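Local coordinates for protein valine-pyruvate aminotransferase (Salmonella typhimurium, PDB 3G7Q) that transfers the amino group of valine to pyruvate, yielding alanine and 3-methyl-2-oxobutanoate, as a pyridoxal 5'-phosphate-dependent aminotransferase of class I, at residues Leu87-Glu90 against Ile96-Gln99; Ser109-Leu114 against Val217-Tyr222; Val186-Asn191 against Glu200-Leu205. One frame throughout, in Å; residues are numbered along the deposited sequence. Where two conformers were deposited one is given.

Interaction 1: residues Leu87-Glu90 against Ile96-Gln99; sequences LLRE and IEPQ
A mixed polar and apolar contact, carried chiefly by Arg-89 against Ile-96 and Glu-97, holds the last part of helix 77-92 to the chain that turns back from it toward strand 101-104. The backbones come nearest at Arg-89 and Ile-96, whose CA atoms are 6.1 Å apart, and the link is thus local, with five residues between the two segments. The long side chain of Arg-89 leaves the helix and bends at its third torsion (chi3 78°), which carries the guanidinium over to the returning chain. There NH1 donates to Ile-96 O at 3.0 Å with an N-H...O angle of 155°. The donor sits above the carbonyl plane of Ile-96 rather than on a lone pair, while the oxygen lies near the guanidinium plane, at its edge. The aliphatic part of the arginine follows the same carbonyl closely: Arg-89 CD is 3.1 Å from Ile-96 O. Glu-97 approaches differently. Its OE2 hangs over one guanidinium face, 3.1 Å from Arg-89 NH1, and well out of the plane, so this salt bridge rests on charge alone. Beneath the polar group Leu-88 CB and Ile-96 CG1 meet loosely at 4.5 Å. Both of these side chains also pack on Ile-262 of strand 259-262, which places the apolar part of the contact against the large sheet. Farther along, Pro-98 lies on Leu-81, Asn-82 and Ala-85, one or more turns back in the helix. One nitrogen, NH1, therefore serves a directed bond and a face-on ion pair together, with a long, weak pair to Asp-95 besides; these carboxylates would be expected to balance the arginine's charge.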
ATOM      1  N   LEU A  87      22.849  -5.646  -7.969  1.00 36.64           N
ATOM      2  CA  LEU A  87      23.447  -4.418  -7.466  1.00 38.00           C
ATOM      3  C   LEU A  87      24.148  -4.617  -6.129  1.00 37.51           C
ATOM      4  O   LEU A  87      25.318  -4.183  -5.950  1.00 37.23           O
ATOM      5  CB  LEU A  87      22.384  -3.338  -7.274  1.00 38.11           C
ATOM      6  CG  LEU A  87      22.819  -2.000  -6.674  1.00 38.60           C
ATOM      7  CD1 LEU A  87      23.727  -1.284  -7.661  1.00 42.75           C
ATOM      8  CD2 LEU A  87      21.606  -1.138  -6.307  1.00 39.58           C
ATOM      9  N   LEU A  88      23.449  -5.244  -5.186  1.00 34.28           N
ATOM     10  CA  LEU A  88      24.007  -5.420  -3.833  1.00 33.64           C
ATOM     11  C   LEU A  88      25.135  -6.444  -3.814  1.00 34.76           C
ATOM     12  O   LEU A  88      26.146  -6.256  -3.108  1.00 35.59           O
ATOM     13  CB  LEU A  88      22.906  -5.770  -2.825  1.00 34.15           C
ATOM     14  CG  LEU A  88      21.866  -4.664  -2.579  1.00 34.99           C
ATOM     15  CD1 LEU A  88      20.744  -5.209  -1.685  1.00 33.55           C
ATOM     16  CD2 LEU A  88      22.458  -3.344  -2.000  1.00 36.56           C
ATOM     17  N   ARG A  89      24.982  -7.500  -4.596  1.00 33.18           N
ATOM     18  CA  ARG A  89      26.040  -8.484  -4.753  1.00 32.84           C
ATOM     19  C   ARG A  89      27.323  -7.860  -5.316  1.00 36.13           C
ATOM     20  O   ARG A  89      28.414  -8.052  -4.753  1.00 34.62           O
ATOM     21  CB  ARG A  89      25.615  -9.597  -5.699  1.00 34.57           C
ATOM     22  CG  ARG A  89      24.556 -10.532  -5.171  1.00 35.43           C
ATOM     23  CD  ARG A  89      24.020 -11.430  -6.269  1.00 38.51           C
ATOM     24  NE  ARG A  89      24.908 -12.524  -6.567  1.00 39.06           N
ATOM     25  CZ  ARG A  89      25.041 -13.618  -5.813  1.00 44.12           C
ATOM     26  NH1 ARG A  89      24.371 -13.756  -4.668  1.00 41.98           N
ATOM     27  NH2 ARG A  89      25.888 -14.573  -6.181  1.00 46.54           N
ATOM     28  N   GLU A  90      27.211  -7.097  -6.400  0.50 35.42           N
ATOM     29  CA  GLU A  90      28.419  -6.570  -7.066  0.50 38.00           C
ATOM     30  C   GLU A  90      29.019  -5.319  -6.457  0.50 35.92           C
ATOM     31  O   GLU A  90      30.224  -5.103  -6.590  0.50 37.00           O
ATOM     32  CB  GLU A  90      28.170  -6.346  -8.571  0.50 39.29           C
ATOM     33  CG  GLU A  90      28.072  -7.639  -9.371  0.50 45.39           C
ATOM     34  CD  GLU A  90      29.335  -8.495  -9.281  0.50 50.20           C
ATOM     35  OE1 GLU A  90      30.455  -7.975  -9.530  0.50 54.92           O
ATOM     36  OE2 GLU A  90      29.195  -9.695  -8.957  0.50 53.07           O
ATOM     37  N   ILE A  96      23.220 -11.849  -1.626  1.00 37.25           N
ATOM     38  CA  ILE A  96      21.788 -11.610  -1.757  1.00 37.42           C
ATOM     39  C   ILE A  96      21.278 -12.229  -3.050  1.00 38.59           C
ATOM     40  O   ILE A  96      21.940 -12.157  -4.063  1.00 38.79           O
ATOM     41  CB  ILE A  96      21.499 -10.081  -1.776  1.00 37.50           C
ATOM     42  CG1 ILE A  96      21.926  -9.423  -0.467  1.00 45.26           C
ATOM     43  CG2 ILE A  96      20.022  -9.763  -1.961  1.00 40.32           C
ATOM     44  CD1 ILE A  96      21.407 -10.133   0.751  1.00 43.76           C
ATOM     45  N   GLU A  97      20.112 -12.868  -2.996  1.00 36.49           N
ATOM     46  CA  GLU A  97      19.464 -13.398  -4.172  1.00 36.70           C
ATOM     47  C   GLU A  97      18.066 -12.810  -4.164  1.00 34.85           C
ATOM     48  O   GLU A  97      17.656 -12.251  -3.159  1.00 31.69           O
ATOM     49  CB  GLU A  97      19.401 -14.920  -4.119  1.00 35.94           C
ATOM     50  CG  GLU A  97      20.742 -15.638  -4.281  1.00 42.68           C
ATOM     51  CD  GLU A  97      21.376 -15.466  -5.660  1.00 45.77           C
ATOM     52  OE1 GLU A  97      20.765 -14.831  -6.553  1.00 51.43           O
ATOM     53  OE2 GLU A  97      22.495 -15.988  -5.853  1.00 53.60           O
ATOM     54  N   PRO A  98      17.317 -12.925  -5.283  1.00 37.05           N
ATOM     55  CA  PRO A  98      15.938 -12.391  -5.291  1.00 35.56           C
ATOM     56  C   PRO A  98      15.050 -12.903  -4.152  1.00 35.10           C
ATOM     57  O   PRO A  98      14.182 -12.179  -3.681  1.00 34.79           O
ATOM     58  CB  PRO A  98      15.397 -12.849  -6.652  1.00 37.08           C
ATOM     59  CG  PRO A  98      16.597 -12.945  -7.505  1.00 39.31           C
ATOM     60  CD  PRO A  98      17.701 -13.454  -6.601  1.00 38.04           C
ATOM     61  N   GLN A  99      15.307 -14.118  -3.676  1.00 35.13           N
ATOM     62  CA  GLN A  99      14.541 -14.719  -2.580  1.00 36.84           C
ATOM     63  C   GLN A  99      14.816 -14.043  -1.236  1.00 36.60           C
ATOM     64  O   GLN A  99      14.153 -14.356  -0.246  1.00 36.03           O
ATOM     65  CB  GLN A  99      14.843 -16.209  -2.421  1.00 37.66           C
ATOM     66  CG  GLN A  99      15.002 -16.971  -3.718  1.00 48.58           C
ATOM     67  CD  GLN A  99      16.417 -16.864  -4.276  1.00 53.12           C
ATOM     68  OE1 GLN A  99      17.396 -17.224  -3.610  1.00 63.65           O
ATOM     69  NE2 GLN A  99      16.524 -16.384  -5.503  1.00 44.40           N
TER

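Interaction 2: residues Ser109-Leu114 against Val217-Tyr222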
ATOM      1  N   SER A 109       4.632   0.552   5.662  1.00 44.76           N
ATOM      2  CA  SER A 109       3.971  -0.738   5.467  1.00 40.91           C
ATOM      3  C   SER A 109       4.962  -1.878   5.762  1.00 40.50           C
ATOM      4  O   SER A 109       4.589  -2.943   6.251  1.00 39.65           O
ATOM      5  CB  SER A 109       3.433  -0.863   4.045  1.00 43.87           C
ATOM      6  OG  SER A 109       4.486  -0.678   3.109  1.00 42.71           O
ATOM      7  N   ALA A 110       6.225  -1.667   5.413  1.00 38.06           N
ATOM      8  CA  ALA A 110       7.267  -2.635   5.742  1.00 38.65           C
ATOM      9  C   ALA A 110       7.268  -2.937   7.250  1.00 38.50           C
ATOM     10  O   ALA A 110       7.221  -4.094   7.646  1.00 36.99           O
ATOM     11  CB  ALA A 110       8.615  -2.113   5.298  1.00 37.41           C
ATOM     12  N   PHE A 111       7.284  -1.901   8.088  1.00 40.17           N
ATOM     13  CA  PHE A 111       7.317  -2.141   9.541  1.00 42.53           C
ATOM     14  C   PHE A 111       6.033  -2.757  10.093  1.00 42.38           C
ATOM     15  O   PHE A 111       6.085  -3.574  11.020  1.00 41.32           O
ATOM     16  CB  PHE A 111       7.768  -0.886  10.285  1.00 45.05           C
ATOM     17  CG  PHE A 111       9.224  -0.627  10.093  1.00 51.67           C
ATOM     18  CD1 PHE A 111      10.159  -1.296  10.873  1.00 58.72           C
ATOM     19  CD2 PHE A 111       9.676   0.191   9.073  1.00 49.65           C
ATOM     20  CE1 PHE A 111      11.506  -1.098  10.672  1.00 56.41           C
ATOM     21  CE2 PHE A 111      11.010   0.383   8.865  1.00 53.90           C
ATOM     22  CZ  PHE A 111      11.929  -0.271   9.669  1.00 53.52           C
ATOM     23  N   PHE A 112       4.888  -2.414   9.495  1.00 41.17           N
ATOM     24  CA  PHE A 112       3.639  -3.029   9.878  1.00 40.58           C
ATOM     25  C   PHE A 112       3.725  -4.542   9.712  1.00 39.65           C
ATOM     26  O   PHE A 112       3.280  -5.296  10.578  1.00 39.71           O
ATOM     27  CB  PHE A 112       2.476  -2.462   9.046  1.00 41.28           C
ATOM     28  CG  PHE A 112       1.152  -3.027   9.417  1.00 42.35           C
ATOM     29  CD1 PHE A 112       0.519  -2.630  10.591  1.00 46.42           C
ATOM     30  CD2 PHE A 112       0.534  -3.969   8.614  1.00 43.47           C
ATOM     31  CE1 PHE A 112      -0.706  -3.165  10.949  1.00 42.50           C
ATOM     32  CE2 PHE A 112      -0.676  -4.498   8.959  1.00 41.85           C
ATOM     33  CZ  PHE A 112      -1.304  -4.105  10.125  1.00 43.32           C
ATOM     34  N   TYR A 113       4.284  -5.004   8.595  1.00 39.85           N
ATOM     35  CA  TYR A 113       4.459  -6.448   8.409  1.00 39.18           C
ATOM     36  C   TYR A 113       5.430  -7.037   9.438  1.00 38.56           C
ATOM     37  O   TYR A 113       5.142  -8.058  10.056  1.00 36.74           O
ATOM     38  CB  TYR A 113       4.972  -6.807   7.004  1.00 42.46           C
ATOM     39  CG  TYR A 113       4.016  -6.466   5.883  1.00 48.06           C
ATOM     40  CD1 TYR A 113       2.700  -6.922   5.907  1.00 52.11           C
ATOM     41  CD2 TYR A 113       4.434  -5.741   4.774  1.00 51.11           C
ATOM     42  CE1 TYR A 113       1.810  -6.613   4.883  1.00 56.54           C
ATOM     43  CE2 TYR A 113       3.551  -5.439   3.736  1.00 53.59           C
ATOM     44  CZ  TYR A 113       2.243  -5.870   3.805  1.00 53.58           C
ATOM     45  OH  TYR A 113       1.361  -5.573   2.786  1.00 53.05           O
ATOM     46  N   LEU A 114       6.566  -6.389   9.628  1.00 37.91           N
ATOM     47  CA  LEU A 114       7.566  -6.922  10.557  1.00 37.00           C
ATOM     48  C   LEU A 114       7.014  -6.999  11.969  1.00 37.30           C
ATOM     49  O   LEU A 114       7.141  -8.041  12.609  1.00 38.25           O
ATOM     50  CB  LEU A 114       8.860  -6.093  10.493  1.00 35.08           C
ATOM     51  CG  LEU A 114       9.546  -6.107   9.112  1.00 36.71           C
ATOM     52  CD1 LEU A 114      10.723  -5.129   9.105  1.00 35.14           C
ATOM     53  CD2 LEU A 114       9.956  -7.524   8.721  1.00 35.59           C
ATOM     54  N   VAL A 217      16.555  -5.359  13.023  1.00 31.43           N
ATOM     55  CA  VAL A 217      15.920  -4.671  11.919  1.00 31.19           C
ATOM     56  C   VAL A 217      16.569  -3.302  11.804  1.00 30.39           C
ATOM     57  O   VAL A 217      16.644  -2.572  12.798  1.00 31.47           O
ATOM     58  CB  VAL A 217      14.392  -4.543  12.158  1.00 30.68           C
ATOM     59  CG1 VAL A 217      13.720  -3.893  10.962  1.00 33.10           C
ATOM     60  CG2 VAL A 217      13.768  -5.926  12.422  1.00 32.01           C
ATOM     61  N   ILE A 218      17.062  -2.972  10.610  1.00 31.12           N
ATOM     62  CA  ILE A 218      17.728  -1.691  10.346  1.00 32.00           C
ATOM     63  C   ILE A 218      17.009  -0.925   9.234  1.00 32.73           C
ATOM     64  O   ILE A 218      16.913  -1.389   8.098  1.00 32.85           O
ATOM     65  CB  ILE A 218      19.213  -1.856   9.949  1.00 31.11           C
ATOM     66  CG1 ILE A 218      19.950  -2.731  10.972  1.00 31.84           C
ATOM     67  CG2 ILE A 218      19.865  -0.470   9.806  1.00 29.34           C
ATOM     68  CD1 ILE A 218      21.414  -3.131  10.580  1.00 32.16           C
ATOM     69  N   ASP A 219      16.471   0.233   9.581  1.00 32.33           N
ATOM     70  CA  ASP A 219      15.820   1.083   8.617  1.00 31.29           C
ATOM     71  C   ASP A 219      16.904   1.949   7.948  1.00 32.30           C
ATOM     72  O   ASP A 219      17.497   2.816   8.601  1.00 31.35           O
ATOM     73  CB  ASP A 219      14.783   1.953   9.279  1.00 34.82           C
ATOM     74  CG  ASP A 219      13.951   2.719   8.261  1.00 43.10           C
ATOM     75  OD1 ASP A 219      14.279   2.671   7.055  1.00 43.84           O
ATOM     76  OD2 ASP A 219      12.953   3.322   8.675  1.00 43.52           O
ATOM     77  N   ASN A 220      17.132   1.699   6.652  1.00 32.29           N
ATOM     78  CA  ASN A 220      18.179   2.333   5.823  1.00 32.55           C
ATOM     79  C   ASN A 220      17.528   3.263   4.782  1.00 32.52           C
ATOM     80  O   ASN A 220      18.092   3.471   3.708  1.00 33.79           O
ATOM     81  CB  ASN A 220      18.975   1.239   5.136  1.00 32.56           C
ATOM     82  CG  ASN A 220      20.331   1.685   4.540  1.00 37.00           C
ATOM     83  OD1 ASN A 220      20.576   1.559   3.335  1.00 44.87           O
ATOM     84  ND2 ASN A 220      21.199   2.157   5.376  1.00 44.65           N
ATOM     85  N   ALA A 221      16.410   3.890   5.121  1.00 32.70           N
ATOM     86  CA  ALA A 221      15.741   4.849   4.214  1.00 33.26           C
ATOM     87  C   ALA A 221      16.624   6.004   3.745  1.00 32.72           C
ATOM     88  O   ALA A 221      16.380   6.550   2.659  1.00 32.38           O
ATOM     89  CB  ALA A 221      14.464   5.420   4.848  1.00 35.25           C
ATOM     90  N   TYR A 222      17.616   6.397   4.552  1.00 31.20           N
ATOM     91  CA  TYR A 222      18.479   7.509   4.219  1.00 33.02           C
ATOM     92  C   TYR A 222      19.915   7.133   3.928  1.00 33.33           C
ATOM     93  O   TYR A 222      20.701   7.995   3.575  1.00 34.76           O
ATOM     94  CB  TYR A 222      18.484   8.542   5.378  1.00 33.82           C
ATOM     95  CG  TYR A 222      17.146   9.191   5.582  1.00 31.20           C
ATOM     96  CD1 TYR A 222      16.762  10.299   4.827  1.00 32.89           C
ATOM     97  CD2 TYR A 222      16.249   8.695   6.504  1.00 33.12           C
ATOM     98  CE1 TYR A 222      15.543  10.880   5.002  1.00 32.39           C
ATOM     99  CE2 TYR A 222      15.023   9.287   6.685  1.00 34.52           C
ATOM    100  CZ  TYR A 222      14.685  10.371   5.915  1.00 34.96           C
ATOM    101  OH  TYR A 222      13.486  10.965   6.078  1.00 37.48           O
TER
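Helix 107-118 and strand 216-219 run almost antiparallel here: the short axes of 109-114 and 217-219 make 170° and approach to 11.3 Å, with Phe-111 beside Asp-219 and Leu-114 beside Val-217. That spacing is bridged by side chains that all leave their backbones toward the other element. Val-217 CG1, placed anti to the backbone N by chi1 of -177°, touches two side chains of the helix, Phe-111 CE1 at 3.6 Å and Leu-114 CD1 at 3.7 Å. The far end of the phenyl ring reaches on to the next inward-facing residue of the strand, with Phe-111 CZ 3.6 Å from Asp-219 CB and Phe-111 CE2 3.5 Å from Asp-219 OD2. Ring and carboxylate planes stand 45° apart. This is a helix laid over the large mixed sheet of a class I aminotransferase; Phe-111 also touches Cys-185 and Cys-245, on the strands that flank 216-219, and Leu-114 reaches Ile-243. In an Asx turn, Asp-219 OD1 accepts from Ala-221 N at 3.1 Å, the N-H coming from above the carboxylate plane. In relatives of this family the aspartate at the end of the corresponding strand faces the pyridine nitrogen of the cofactor, and the place of Asp-219 is consistent with that role. Helix 265-278 also packs on helix 107-118, through Ile-271 against Leu-114 and through Met-274 and Ile-278 against Tyr-113, and Ser-109 packs on Ser-279 of the second subunit.

Interaction 3: residues Val186-Asn191 against Glu200-Leu205; sequences VSRPTN and EELMKL
Leu-202 lies at the centre of the first shell, its two methyl groups going to different residues of 186-191. CD2 rests over one face of the Arg-188 guanidinium, 3.4 Å above its plane and displaced toward the rim, with Arg-188 NH1 its nearest atom at 3.5 Å. CD1 points to Val-186 CG2 at 4.2 Å, a looser touch. One helical turn on, Leu-205 CD1 meets the other branch of the valine, Val-186 CG1, at 3.9 Å. The valine thus presents one methyl group to each leucine, and the contact across the two segments is apolar except for the flat face of the arginine. Arg-188 gets to Leu-202 because its chain is extended from CG to NE, with CG anti to the backbone N (chi1 -165°); it arrives from the opposite direction to the leucine.

The second shell fixes that guanidinium through all three nitrogens. NH2 forms a salt bridge with Asp-199 at the start of the helix, NE donates to the backbone oxygen of Ile-197, and NH1 donates to that of Arg-235. Held in this way, the group is kept from turning and offers a stable flat surface to the leucine. A cis peptide joins Arg-188 to Pro-189.

Strand 181-187, helix 199-211 and strand 216-219 form a beta-alpha-beta unit: Val-186 and Arg-188 bond through their backbones to 216-219, and Leu-202 also packs on Leu-216 and Ile-218, so the helix covers both neighbouring parallel strands.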
ATOM      1  N   VAL A 186      16.395  -0.478  14.813  1.00 29.93           N
ATOM      2  CA  VAL A 186      17.170   0.755  14.775  1.00 31.96           C
ATOM      3  C   VAL A 186      17.072   1.318  13.353  1.00 34.14           C
ATOM      4  O   VAL A 186      16.666   0.627  12.429  1.00 33.02           O
ATOM      5  CB  VAL A 186      18.655   0.550  15.131  1.00 32.96           C
ATOM      6  CG1 VAL A 186      18.825   0.062  16.536  1.00 34.50           C
ATOM      7  CG2 VAL A 186      19.325  -0.411  14.141  1.00 32.49           C
ATOM      8  N   SER A 187      17.394   2.588  13.189  1.00 36.58           N
ATOM      9  CA  SER A 187      17.459   3.206  11.858  1.00 35.75           C
ATOM     10  C   SER A 187      18.884   3.729  11.743  1.00 36.54           C
ATOM     11  O   SER A 187      19.553   3.923  12.771  1.00 35.33           O
ATOM     12  CB  SER A 187      16.428   4.315  11.693  1.00 38.37           C
ATOM     13  OG  SER A 187      16.587   5.288  12.723  1.00 39.68           O
ATOM     14  N   ARG A 188      19.376   3.933  10.512  1.00 32.92           N
ATOM     15  CA  ARG A 188      20.740   4.410  10.321  1.00 33.25           C
ATOM     16  C   ARG A 188      20.947   4.964   8.927  1.00 32.99           C
ATOM     17  O   ARG A 188      21.005   4.190   7.969  1.00 33.35           O
ATOM     18  CB  ARG A 188      21.733   3.256  10.536  1.00 32.49           C
ATOM     19  CG  ARG A 188      23.177   3.648  10.716  1.00 34.26           C
ATOM     20  CD  ARG A 188      24.047   2.405  10.735  1.00 35.86           C
ATOM     21  NE  ARG A 188      25.336   2.624  11.363  1.00 30.75           N
ATOM     22  CZ  ARG A 188      26.463   1.968  11.053  1.00 32.68           C
ATOM     23  NH1 ARG A 188      26.491   1.086  10.057  1.00 34.95           N
ATOM     24  NH2 ARG A 188      27.580   2.217  11.702  1.00 32.08           N
ATOM     25  N   PRO A 189      21.021   6.298   8.773  1.00 32.65           N
ATOM     26  CA  PRO A 189      20.839   7.384   9.757  1.00 32.04           C
ATOM     27  C   PRO A 189      19.409   7.451  10.245  1.00 31.21           C
ATOM     28  O   PRO A 189      18.482   6.943   9.602  1.00 31.70           O
ATOM     29  CB  PRO A 189      21.153   8.660   8.977  1.00 33.08           C
ATOM     30  CG  PRO A 189      21.890   8.196   7.725  1.00 35.09           C
ATOM     31  CD  PRO A 189      21.362   6.818   7.441  1.00 32.31           C
ATOM     32  N   THR A 190      19.232   8.118  11.381  1.00 30.13           N
ATOM     33  CA  THR A 190      17.946   8.130  12.064  1.00 29.90           C
ATOM     34  C   THR A 190      17.089   9.378  11.879  1.00 30.37           C
ATOM     35  O   THR A 190      17.594  10.495  11.888  1.00 30.88           O
ATOM     36  CB  THR A 190      18.211   7.981  13.582  1.00 31.21           C
ATOM     37  OG1 THR A 190      18.902   6.752  13.828  1.00 33.78           O
ATOM     38  CG2 THR A 190      16.903   8.027  14.413  1.00 30.22           C
ATOM     39  N   ASN A 191      15.801   9.135  11.648  1.00 28.86           N
ATOM     40  CA  ASN A 191      14.758  10.149  11.783  1.00 31.89           C
ATOM     41  C   ASN A 191      14.315   9.878  13.247  1.00 30.47           C
ATOM     42  O   ASN A 191      13.810   8.796  13.551  1.00 32.28           O
ATOM     43  CB  ASN A 191      13.652   9.896  10.765  1.00 33.22           C
ATOM     44  CG  ASN A 191      12.405  10.752  10.978  1.00 33.06           C
ATOM     45  OD1 ASN A 191      12.271  11.501  11.976  1.00 31.71           O
ATOM     46  ND2 ASN A 191      11.426  10.605  10.048  1.00 33.90           N
ATOM     47  N   GLU A 200      30.586   0.062  16.395  1.00 27.50           N
ATOM     48  CA  GLU A 200      30.724  -0.744  17.614  1.00 31.63           C
ATOM     49  C   GLU A 200      29.355  -1.020  18.251  1.00 30.00           C
ATOM     50  O   GLU A 200      29.063  -2.140  18.652  1.00 27.89           O
ATOM     51  CB  GLU A 200      31.651  -0.041  18.597  1.00 33.12           C
ATOM     52  CG  GLU A 200      32.049  -0.871  19.816  1.00 43.02           C
ATOM     53  N   GLU A 201      28.525  -0.002  18.344  1.00 29.73           N
ATOM     54  CA  GLU A 201      27.168  -0.185  18.866  1.00 30.61           C
ATOM     55  C   GLU A 201      26.350  -1.163  18.035  1.00 28.98           C
ATOM     56  O   GLU A 201      25.660  -2.039  18.554  1.00 29.95           O
ATOM     57  CB  GLU A 201      26.420   1.157  18.897  1.00 31.38           C
ATOM     58  CG  GLU A 201      26.924   2.070  20.011  1.00 32.27           C
ATOM     59  CD  GLU A 201      26.387   3.496  19.930  1.00 31.41           C
ATOM     60  OE1 GLU A 201      26.086   4.001  18.808  1.00 30.98           O
ATOM     61  OE2 GLU A 201      26.252   4.119  21.008  1.00 32.20           O
ATOM     62  N   LEU A 202      26.426  -1.022  16.725  1.00 28.47           N
ATOM     63  CA  LEU A 202      25.649  -1.869  15.837  1.00 30.54           C
ATOM     64  C   LEU A 202      26.135  -3.330  15.918  1.00 30.89           C
ATOM     65  O   LEU A 202      25.306  -4.251  15.925  1.00 31.94           O
ATOM     66  CB  LEU A 202      25.695  -1.306  14.402  1.00 30.65           C
ATOM     67  CG  LEU A 202      24.709  -1.930  13.404  1.00 34.21           C
ATOM     68  CD1 LEU A 202      23.280  -1.725  13.869  1.00 32.51           C
ATOM     69  CD2 LEU A 202      24.933  -1.321  11.997  1.00 32.33           C
HETATM   70  N   MSE A 203      27.447  -3.550  15.908  0.67 30.46           N
HETATM   71  CA  MSE A 203      27.975  -4.924  15.962  0.67 32.95           C
HETATM   72  C   MSE A 203      27.587  -5.614  17.243  0.67 30.34           C
HETATM   73  O   MSE A 203      27.287  -6.797  17.259  0.67 30.24           O
HETATM   74  CB  MSE A 203      29.482  -4.931  15.795  0.67 30.64           C
HETATM   75  CG  MSE A 203      29.845  -4.587  14.384  0.67 38.84           C
HETATM   76 SE   MSE A 203      31.698  -4.814  14.000  0.50 49.22          SE
HETATM   77  CE  MSE A 203      32.523  -3.392  15.121  0.67 34.73           C
ATOM     78  N   LYS A 204      27.590  -4.855  18.347  0.50 27.84           N
ATOM     79  CA  LYS A 204      27.155  -5.359  19.665  0.50 29.27           C
ATOM     80  C   LYS A 204      25.678  -5.763  19.605  0.50 29.08           C
ATOM     81  O   LYS A 204      25.315  -6.876  19.991  0.50 27.23           O
ATOM     82  CB  LYS A 204      27.361  -4.322  20.783  0.50 29.71           C
ATOM     83  CG  LYS A 204      28.797  -4.060  21.234  0.50 32.86           C
ATOM     84  CD  LYS A 204      28.776  -3.038  22.378  0.50 33.08           C
ATOM     85  CE  LYS A 204      30.138  -2.549  22.807  0.50 42.73           C
ATOM     86  NZ  LYS A 204      30.019  -1.491  23.878  0.50 40.03           N
ATOM     87  N   LEU A 205      24.831  -4.866  19.095  1.00 29.81           N
ATOM     88  CA  LEU A 205      23.399  -5.182  18.896  1.00 29.37           C
ATOM     89  C   LEU A 205      23.198  -6.412  18.010  1.00 29.74           C
ATOM     90  O   LEU A 205      22.312  -7.229  18.274  1.00 29.30           O
ATOM     91  CB  LEU A 205      22.633  -3.985  18.318  1.00 29.98           C
ATOM     92  CG  LEU A 205      22.438  -2.775  19.221  1.00 29.72           C
ATOM     93  CD1 LEU A 205      21.782  -1.606  18.463  1.00 30.41           C
ATOM     94  CD2 LEU A 205      21.614  -3.159  20.477  1.00 30.87           C
TER

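Along the chain interaction 1 closes before interactions 2 and 3 open, while both segments of interaction 3 fall between those of interaction 2. Interactions 2 and 3 have centres 13 Å apart and touch, because strands 216-219 and 181-187 are neighbours in the mixed sheet: Asp-219 N to Val-186 O and Asp-219 O to Arg-188 N are each 2.9 Å, probable hydrogen bonds. Interaction 1 is more peripheral, its centre 18 Å from interaction 2 and 22 Å from interaction 3. Ile-218 points away from helix 107-118 and touches Leu-202, so interactions 2 and 3 cover the two faces of strand 216-219, with Asp-219 at the join, probably near the cofactor as in relatives.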